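Local structure of probable 3-hydroxybutyryl-CoA dehydrogenase (Escherichia coli, 3MOG) at residues C[150-155]-C[416-421]; C[302-307]-C[315-320]; C[400-405]-C[460-465]. The protein catalyses the NAD-dependent oxidation of 3-hydroxyadipyl-CoA to 3-oxoadipyl-CoA in the degradation of phenylacetate. All coordinates share one frame; numbering follows the deposited sequence.

How the contacts relate
Contacts 1 and 3 belong to the body of the chain, whereas contact 2 lies at the surface, its centre about 46 Å from that of contact 1 and about 39 Å from that of contact 3. Contact 3 is buried and joins two helices; contact 1, partly buried, sets a strand of the NAD-binding domain against a helix. Helix 412-422 of contact 1 and helix 390-406 of contact 3 follow each other in the chain, the contacts' nearest atoms about 6 Å apart. Neither contains a hydrogen bond between its segments, and both rely on leucines. Contact 2 is held by hydrogen bonds from backbone N-H groups to the D318 carboxylate and a main-chain carbonyl, at a sheet margin.

Contact 1. Residues C[150-155]-C[416-421]; sequences MKLVEV and DTAMRL
L152 holds CG anti to its backbone N (chi1 -165°), whereas L421 holds CG anti to its carbonyl carbon (chi1 -63°); with both CA-CB bonds directed at the partner segment, the two side chains cross obliquely. The contact docks the Rossmann-type NAD-binding domain on the C-terminal helical region: residues 152-155 belong to a strand of the eight-stranded mixed sheet, and 416-421 to helix 412-422. The strand and helix axes approach to 8.7 Å and run largely antiparallel, at 141°.

L152 and L421 carry the packing; L152 touches T417, A418 and L421. Its CB meets CB of L421 at 3.8 Å, and both its methyls rest on A418, CD1 3.7 Å from CA of A418 and CD2 3.7 Å from O of A418, with CB of A418 a little farther from CD2. T417 joins at the margin, its CG2 beside CD1 of L152; the first torsion turns OG1 to its own helix, where it bonds O of Q413. V191 also touches both L152 and A418, so helix 191-194 adds a further apolar surface to the junction.

No hydrogen bond links the segments, which leaves apolar packing as the evidence for their association. At the C-terminal end of the helical segment, M150 folds back through bends at chi2 and chi3, bringing its methyl CE to 3.5 Å from the carbonyl O of L421.

Contact 2. Residues C[302-307]-C[315-320]; sequences FSPMKV and TEIDDV
The D318 carboxylate receives two adjacent backbone N-H groups. OD1 accepts from N of M305 at 3.0 Å through its syn lone pair, while N of K306, also 3.0 Å from OD1, approaches from above the carboxylate plane; N of M305 makes a further weak bond to OD2. The straightest bond returns along the main chain: N of D318 gives its hydrogen to O of K306, with 172° at the hydrogen, in the carbonyl plane.

OD2 has a salt bridge to K367, so the carboxylate probably stays ionised. An alanine in place of D318 would probably loosen residues 304-306, since the N-H groups of M305 and K306 would lose this acceptor and K367 its charged partner.

V307 and I317 form an antiparallel non-hydrogen-bonded pair, their CA atoms 4.7 Å apart. Each residue of the pair adds a CA-H...O contact, I317 CA to K306 O and V307 CA to E316 O. The ring of P304 lies alongside I317, pointing the same way; its CB is tightly packed at 3.5 Å from CG2 of I317.

A type II' turn from I317 to V320 links strands 314-317 and 320-324 in a hairpin near the margin of the six-stranded mixed sheet, consistent with a reduced Rossmann fold; strand 307-309 is outermost within this chain. Helix 362-373 lies against them, V307 touching Y371 and V320 touching A364.

Contact 3. Residues C[400-405]-C[460-465]; sequences EALDAL and CSLLRQ
Two helices of the C-terminal 3-hydroxyacyl-CoA dehydrogenase domain cross steeply here: the segments 400-405, on helix 390-406, and 461-465, at the start of helix 461-473, make an angle of 100° with their axes 8.9 Å apart. Their shared surface is apolar, without a hydrogen bond between the segments.

The leucine packing centres on L402, whose CG is anti to the carbonyl carbon and whose two methyls divide between neighbouring residues of the other helix. CD2 touches CD2 of L462 at 3.8 Å, the two side chains crossing at about a right angle, and CD1 lies 3.6 Å from CB of L463. L462 keeps CG anti to its backbone N (chi1 -173°), which carries CD2 between the two leucines of helix 390-406: besides L402, it meets CD2 of L405 at 3.8 Å. W438, on helix 438-452, packs against both L402 and L463.

Polar interactions lie around this apolar surface. C460 occupies the N-cap position of helix 461-473. D403 contributes its CB to the contact near C460, while OD2 makes salt bridges to R193 and R258; two cationic partners would probably keep this buried carboxylate ionised. Beyond the junction, S461 OG bonds to H451 NE2 of a second subunit and R464 NE to the O of the same H451, which brings the start of this helix into the trimer interface.

Sulfur packing completes the junction. The chi1 of 76° puts SG of C460 in the crowded position between its own backbone N and carbonyl carbon, with SG 3.6 Å from CB of L402 and 3.8 Å from N of D403.

Contact 1. Residues C[150-155]-C[416-421]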
loop_
_atom_site.group_PDB
_atom_site.type_symbol
_atom_site.label_atom_id
_atom_site.label_comp_id
_atom_site.label_asym_id
_atom_site.label_seq_id
_atom_site.Cartn_x
_atom_site.Cartn_y
_atom_site.Cartn_z
ATOM N N MET C 150 33.914 5.347 -13.567
ATOM C CA MET C 150 33.145 4.242 -12.948
ATOM C C MET C 150 33.264 2.903 -13.693
ATOM O O MET C 150 33.041 2.833 -14.903
ATOM C CB MET C 150 31.674 4.647 -12.799
ATOM C CG MET C 150 31.443 5.871 -11.873
ATOM S SD MET C 150 32.065 5.691 -10.168
ATOM C CE MET C 150 30.817 4.622 -9.476
ATOM N N LYS C 151 33.707 1.881 -12.998
ATOM C CA LYS C 151 33.910 0.580 -13.592
ATOM C C LYS C 151 32.698 -0.239 -13.950
ATOM O O LYS C 151 32.783 -1.115 -14.771
ATOM C CB LYS C 151 34.892 -0.230 -12.778
ATOM C CG LYS C 151 36.301 0.132 -13.081
ATOM C CD LYS C 151 37.268 -0.810 -12.450
ATOM C CE LYS C 151 37.004 -2.263 -12.792
ATOM N NZ LYS C 151 37.714 -2.716 -14.008
ATOM N N LEU C 152 31.586 0.013 -13.296
ATOM C CA LEU C 152 30.433 -0.871 -13.431
ATOM C C LEU C 152 29.562 -0.533 -14.640
ATOM O O LEU C 152 29.315 0.628 -14.913
ATOM C CB LEU C 152 29.581 -0.860 -12.146
ATOM C CG LEU C 152 28.565 -2.010 -12.058
ATOM C CD1 LEU C 152 29.216 -3.328 -11.537
ATOM C CD2 LEU C 152 27.383 -1.605 -11.211
ATOM N N VAL C 153 29.107 -1.553 -15.362
ATOM C CA VAL C 153 27.922 -1.394 -16.212
ATOM C C VAL C 153 26.915 -2.526 -15.983
ATOM O O VAL C 153 27.299 -3.676 -15.812
ATOM C CB VAL C 153 28.231 -1.084 -17.737
ATOM C CG1 VAL C 153 29.591 -1.481 -18.120
ATOM C CG2 VAL C 153 27.172 -1.666 -18.696
ATOM N N GLU C 154 25.636 -2.174 -15.924
ATOM C CA GLU C 154 24.569 -3.149 -15.812
ATOM C C GLU C 154 24.058 -3.455 -17.215
ATOM O O GLU C 154 23.622 -2.550 -17.936
ATOM C CB GLU C 154 23.450 -2.594 -14.922
ATOM C CG GLU C 154 23.859 -2.401 -13.473
ATOM C CD GLU C 154 22.744 -1.825 -12.604
ATOM O OE1 GLU C 154 22.298 -0.688 -12.876
ATOM O OE2 GLU C 154 22.327 -2.505 -11.637
ATOM N N VAL C 155 24.161 -4.720 -17.611
ATOM C CA VAL C 155 23.709 -5.172 -18.920
ATOM C C VAL C 155 22.300 -5.726 -18.747
ATOM O O VAL C 155 22.098 -6.770 -18.138
ATOM C CB VAL C 155 24.630 -6.263 -19.514
ATOM C CG1 VAL C 155 24.065 -6.771 -20.842
ATOM C CG2 VAL C 155 26.055 -5.748 -19.702
ATOM N N ASP C 416 26.775 -8.751 -5.603
ATOM C CA ASP C 416 27.930 -8.300 -4.813
ATOM C C ASP C 416 28.781 -7.299 -5.603
ATOM O O ASP C 416 29.089 -6.215 -5.114
ATOM C CB ASP C 416 28.792 -9.481 -4.342
ATOM C CG ASP C 416 28.188 -10.236 -3.159
ATOM O OD1 ASP C 416 27.304 -9.687 -2.468
ATOM O OD2 ASP C 416 28.607 -11.397 -2.922
ATOM N N THR C 417 29.125 -7.663 -6.835
ATOM C CA THR C 417 29.961 -6.828 -7.688
ATOM C C THR C 417 29.341 -5.461 -7.913
ATOM O O THR C 417 30.008 -4.441 -7.729
ATOM C CB THR C 417 30.228 -7.511 -9.022
ATOM O OG1 THR C 417 30.928 -8.735 -8.776
ATOM C CG2 THR C 417 31.060 -6.626 -9.928
ATOM N N ALA C 418 28.053 -5.443 -8.255
ATOM C CA ALA C 418 27.331 -4.194 -8.470
ATOM C C ALA C 418 27.401 -3.224 -7.302
ATOM O O ALA C 418 27.591 -2.022 -7.492
ATOM C CB ALA C 418 25.877 -4.478 -8.841
ATOM N N MET C 419 27.260 -3.744 -6.089
ATOM C CA MET C 419 27.293 -2.900 -4.917
ATOM C C MET C 419 28.735 -2.440 -4.584
ATOM O O MET C 419 28.936 -1.320 -4.109
ATOM C CB MET C 419 26.596 -3.593 -3.738
ATOM C CG MET C 419 25.134 -4.022 -4.025
ATOM S SD MET C 419 24.147 -2.917 -5.061
ATOM C CE MET C 419 23.904 -1.571 -3.932
ATOM N N ARG C 420 29.723 -3.295 -4.832
ATOM C CA ARG C 420 31.126 -2.895 -4.683
ATOM C C ARG C 420 31.533 -1.814 -5.684
ATOM O O ARG C 420 32.215 -0.858 -5.326
ATOM C CB ARG C 420 32.057 -4.094 -4.830
ATOM C CG ARG C 420 32.671 -4.580 -3.532
ATOM C CD ARG C 420 33.621 -5.735 -3.803
ATOM N NE ARG C 420 32.891 -6.942 -4.175
ATOM C CZ ARG C 420 32.995 -7.582 -5.336
ATOM N NH1 ARG C 420 33.815 -7.136 -6.282
ATOM N NH2 ARG C 420 32.277 -8.682 -5.539
ATOM N N LEU C 421 31.116 -1.958 -6.939
ATOM C CA LEU C 421 31.575 -1.033 -7.978
ATOM C C LEU C 421 30.663 0.167 -8.220
ATOM O O LEU C 421 31.150 1.276 -8.405
ATOM C CB LEU C 421 31.895 -1.795 -9.268
ATOM C CG LEU C 421 33.058 -2.801 -9.092
ATOM C CD1 LEU C 421 33.332 -3.566 -10.367
ATOM C CD2 LEU C 421 34.363 -2.137 -8.589
#

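Contact 2. Residues C[302-307]-C[315-320]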
loop_
_atom_site.group_PDB
_atom_site.type_symbol
_atom_site.label_atom_id
_atom_site.label_comp_id
_atom_site.label_asym_id
_atom_site.label_seq_id
_atom_site.Cartn_x
_atom_site.Cartn_y
_atom_site.Cartn_z
ATOM N N PHE C 302 37.154 5.690 37.205
ATOM C CA PHE C 302 35.853 5.120 36.867
ATOM C C PHE C 302 35.957 3.718 36.265
ATOM O O PHE C 302 34.951 3.149 35.830
ATOM C CB PHE C 302 35.106 6.051 35.911
ATOM C CG PHE C 302 34.281 7.097 36.601
ATOM C CD1 PHE C 302 34.886 8.117 37.336
ATOM C CD2 PHE C 302 32.890 7.071 36.504
ATOM C CE1 PHE C 302 34.121 9.088 37.972
ATOM C CE2 PHE C 302 32.111 8.038 37.133
ATOM C CZ PHE C 302 32.728 9.050 37.867
ATOM N N SER C 303 37.176 3.176 36.256
ATOM C CA SER C 303 37.474 1.840 35.746
ATOM C C SER C 303 36.665 0.741 36.436
ATOM O O SER C 303 36.498 0.767 37.654
ATOM C CB SER C 303 38.965 1.545 35.900
ATOM O OG SER C 303 39.231 0.172 35.686
ATOM N N PRO C 304 36.145 -0.215 35.647
ATOM C CA PRO C 304 35.455 -1.407 36.152
ATOM C C PRO C 304 36.349 -2.337 36.976
ATOM O O PRO C 304 37.565 -2.388 36.765
ATOM C CB PRO C 304 35.033 -2.131 34.869
ATOM C CG PRO C 304 35.846 -1.507 33.764
ATOM C CD PRO C 304 36.033 -0.104 34.181
ATOM N N MET C 305 35.742 -3.077 37.896
ATOM C CA MET C 305 36.491 -4.044 38.691
ATOM C C MET C 305 36.633 -5.388 37.974
ATOM O O MET C 305 37.670 -6.054 38.098
ATOM C CB MET C 305 35.863 -4.231 40.079
ATOM C CG MET C 305 36.083 -3.058 41.045
ATOM S SD MET C 305 37.817 -2.596 41.304
ATOM C CE MET C 305 38.500 -4.108 42.005
ATOM N N LYS C 306 35.598 -5.772 37.222
ATOM C CA LYS C 306 35.568 -7.071 36.537
ATOM C C LYS C 306 34.905 -6.988 35.157
ATOM O O LYS C 306 33.731 -6.621 35.036
ATOM C CB LYS C 306 34.857 -8.108 37.413
ATOM C CG LYS C 306 34.996 -9.554 36.958
ATOM C CD LYS C 306 34.092 -10.452 37.792
ATOM C CE LYS C 306 33.933 -11.830 37.179
ATOM N NZ LYS C 306 32.863 -12.597 37.880
ATOM N N VAL C 307 35.676 -7.331 34.126
ATOM C CA VAL C 307 35.202 -7.341 32.741
ATOM C C VAL C 307 35.234 -8.763 32.184
ATOM O O VAL C 307 36.286 -9.406 32.161
ATOM C CB VAL C 307 36.051 -6.413 31.834
ATOM C CG1 VAL C 307 35.591 -6.508 30.395
ATOM C CG2 VAL C 307 35.973 -4.976 32.309
ATOM N N THR C 315 29.054 -8.336 26.800
ATOM C CA THR C 315 30.142 -8.108 27.763
ATOM C C THR C 315 29.555 -7.690 29.115
ATOM O O THR C 315 28.746 -6.755 29.191
ATOM C CB THR C 315 31.107 -7.020 27.287
ATOM O OG1 THR C 315 31.524 -7.312 25.953
ATOM C CG2 THR C 315 32.340 -6.965 28.177
ATOM N N GLU C 316 29.946 -8.380 30.182
ATOM C CA GLU C 316 29.506 -7.954 31.506
ATOM C C GLU C 316 30.592 -7.173 32.257
ATOM O O GLU C 316 31.697 -7.663 32.489
ATOM C CB GLU C 316 28.810 -9.090 32.282
ATOM C CG GLU C 316 29.439 -9.639 33.536
ATOM C CD GLU C 316 28.474 -10.549 34.273
ATOM O OE1 GLU C 316 28.142 -10.240 35.439
ATOM O OE2 GLU C 316 28.024 -11.556 33.676
ATOM N N ILE C 317 30.268 -5.918 32.550
ATOM C CA ILE C 317 31.186 -4.947 33.133
ATOM C C ILE C 317 30.594 -4.587 34.491
ATOM O O ILE C 317 29.613 -3.846 34.560
ATOM C CB ILE C 317 31.300 -3.700 32.222
ATOM C CG1 ILE C 317 31.692 -4.112 30.797
ATOM C CG2 ILE C 317 32.306 -2.727 32.759
ATOM C CD1 ILE C 317 31.506 -3.042 29.758
ATOM N N ASP C 318 31.193 -5.134 35.554
ATOM C CA ASP C 318 30.621 -5.149 36.909
ATOM C C ASP C 318 29.180 -5.684 36.902
ATOM O O ASP C 318 28.982 -6.891 36.789
ATOM C CB ASP C 318 30.766 -3.786 37.617
ATOM C CG ASP C 318 32.226 -3.446 37.956
ATOM O OD1 ASP C 318 33.050 -4.370 38.114
ATOM O OD2 ASP C 318 32.557 -2.249 38.068
ATOM N N ASP C 319 28.191 -4.799 37.004
ATOM C CA ASP C 319 26.780 -5.206 36.893
ATOM C C ASP C 319 26.121 -4.796 35.558
ATOM O O ASP C 319 24.995 -5.217 35.268
ATOM C CB ASP C 319 25.958 -4.683 38.080
ATOM C CG ASP C 319 26.054 -3.174 38.245
ATOM O OD1 ASP C 319 27.073 -2.578 37.825
ATOM O OD2 ASP C 319 25.105 -2.584 38.805
ATOM N N VAL C 320 26.830 -3.988 34.764
ATOM C CA VAL C 320 26.354 -3.514 33.460
ATOM C C VAL C 320 26.528 -4.566 32.375
ATOM O O VAL C 320 27.632 -5.071 32.165
ATOM C CB VAL C 320 27.133 -2.273 32.983
ATOM C CG1 VAL C 320 26.408 -1.580 31.822
ATOM C CG2 VAL C 320 27.365 -1.324 34.129
#

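Contact 3. Residues C[400-405]-C[460-465]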
loop_
_atom_site.group_PDB
_atom_site.type_symbol
_atom_site.label_atom_id
_atom_site.label_comp_id
_atom_site.label_asym_id
_atom_site.label_seq_id
_atom_site.Cartn_x
_atom_site.Cartn_y
_atom_site.Cartn_z
ATOM N N GLU C 400 17.230 -6.810 1.171
ATOM C CA GLU C 400 16.931 -6.372 -0.198
ATOM C C GLU C 400 17.770 -7.072 -1.283
ATOM O O GLU C 400 17.240 -7.439 -2.336
ATOM C CB GLU C 400 17.067 -4.846 -0.291
ATOM C CG GLU C 400 16.308 -4.250 -1.464
ATOM C CD GLU C 400 14.850 -4.651 -1.452
ATOM O OE1 GLU C 400 14.425 -5.384 -2.372
ATOM O OE2 GLU C 400 14.143 -4.259 -0.504
ATOM N N ALA C 401 19.061 -7.281 -1.026
ATOM C CA ALA C 401 19.916 -8.060 -1.945
ATOM C C ALA C 401 19.453 -9.516 -2.078
ATOM O O ALA C 401 19.436 -10.085 -3.173
ATOM C CB ALA C 401 21.356 -8.026 -1.483
ATOM N N LEU C 402 19.061 -10.101 -0.954
ATOM C CA LEU C 402 18.553 -11.445 -0.917
ATOM C C LEU C 402 17.225 -11.564 -1.660
ATOM O O LEU C 402 16.981 -12.557 -2.346
ATOM C CB LEU C 402 18.365 -11.887 0.533
ATOM C CG LEU C 402 19.589 -12.326 1.336
ATOM C CD1 LEU C 402 19.184 -12.385 2.780
ATOM C CD2 LEU C 402 20.150 -13.668 0.878
ATOM N N ASP C 403 16.363 -10.559 -1.526
ATOM C CA ASP C 403 15.085 -10.588 -2.237
ATOM C C ASP C 403 15.298 -10.493 -3.750
ATOM O O ASP C 403 14.609 -11.161 -4.527
ATOM C CB ASP C 403 14.163 -9.473 -1.765
ATOM C CG ASP C 403 12.843 -9.464 -2.514
ATOM O OD1 ASP C 403 12.015 -10.359 -2.258
ATOM O OD2 ASP C 403 12.643 -8.578 -3.374
ATOM N N ALA C 404 16.264 -9.682 -4.157
ATOM C CA ALA C 404 16.583 -9.550 -5.565
ATOM C C ALA C 404 17.108 -10.876 -6.119
ATOM O O ALA C 404 16.747 -11.261 -7.237
ATOM C CB ALA C 404 17.595 -8.422 -5.786
ATOM N N LEU C 405 17.933 -11.574 -5.329
ATOM C CA LEU C 405 18.500 -12.878 -5.732
ATOM C C LEU C 405 17.410 -13.921 -5.850
ATOM O O LEU C 405 17.366 -14.668 -6.818
ATOM C CB LEU C 405 19.582 -13.344 -4.757
ATOM C CG LEU C 405 20.209 -14.734 -4.949
ATOM C CD1 LEU C 405 20.846 -14.883 -6.335
ATOM C CD2 LEU C 405 21.245 -15.000 -3.846
ATOM N N CYS C 460 13.187 -11.703 4.361
ATOM C CA CYS C 460 12.690 -12.297 3.120
ATOM C C CYS C 460 12.838 -13.820 3.172
ATOM O O CYS C 460 13.596 -14.345 3.987
ATOM C CB CYS C 460 13.330 -11.678 1.867
ATOM S SG CYS C 460 14.976 -12.223 1.562
ATOM N N SER C 461 12.115 -14.521 2.305
ATOM C CA SER C 461 12.055 -15.982 2.369
ATOM C C SER C 461 13.453 -16.642 2.247
ATOM O O SER C 461 13.750 -17.607 2.969
ATOM C CB SER C 461 11.024 -16.506 1.358
ATOM O OG SER C 461 11.258 -17.859 1.015
ATOM N N LEU C 462 14.324 -16.068 1.410
ATOM C CA LEU C 462 15.710 -16.570 1.248
ATOM C C LEU C 462 16.596 -16.336 2.476
ATOM O O LEU C 462 17.524 -17.113 2.736
ATOM C CB LEU C 462 16.378 -15.987 -0.017
ATOM C CG LEU C 462 17.758 -16.531 -0.422
ATOM C CD1 LEU C 462 17.699 -18.043 -0.687
ATOM C CD2 LEU C 462 18.294 -15.791 -1.645
ATOM N N LEU C 463 16.325 -15.269 3.228
ATOM C CA LEU C 463 17.020 -15.063 4.486
ATOM C C LEU C 463 16.688 -16.171 5.473
ATOM O O LEU C 463 17.615 -16.763 6.042
ATOM C CB LEU C 463 16.772 -13.672 5.091
ATOM C CG LEU C 463 17.417 -13.316 6.441
ATOM C CD1 LEU C 463 18.935 -13.418 6.446
ATOM C CD2 LEU C 463 17.005 -11.921 6.882
ATOM N N ARG C 464 15.400 -16.478 5.661
ATOM C CA ARG C 464 15.021 -17.617 6.541
ATOM C C ARG C 464 15.686 -18.905 6.064
ATOM O O ARG C 464 16.209 -19.674 6.872
ATOM C CB ARG C 464 13.500 -17.842 6.632
ATOM C CG ARG C 464 12.684 -16.598 7.031
ATOM C CD ARG C 464 11.259 -16.972 7.438
ATOM N NE ARG C 464 10.530 -15.808 7.923
ATOM C CZ ARG C 464 10.551 -15.358 9.174
ATOM N NH1 ARG C 464 11.254 -15.981 10.118
ATOM N NH2 ARG C 464 9.842 -14.286 9.490
ATOM N N GLN C 465 15.663 -19.108 4.746
ATOM C CA GLN C 465 16.267 -20.259 4.090
ATOM C C GLN C 465 17.760 -20.347 4.383
ATOM O O GLN C 465 18.267 -21.431 4.685
ATOM C CB GLN C 465 16.000 -20.195 2.583
ATOM C CG GLN C 465 16.616 -21.302 1.714
ATOM C CD GLN C 465 16.121 -21.248 0.251
ATOM O OE1 GLN C 465 16.862 -21.589 -0.687
ATOM N NE2 GLN C 465 14.868 -20.807 0.058
#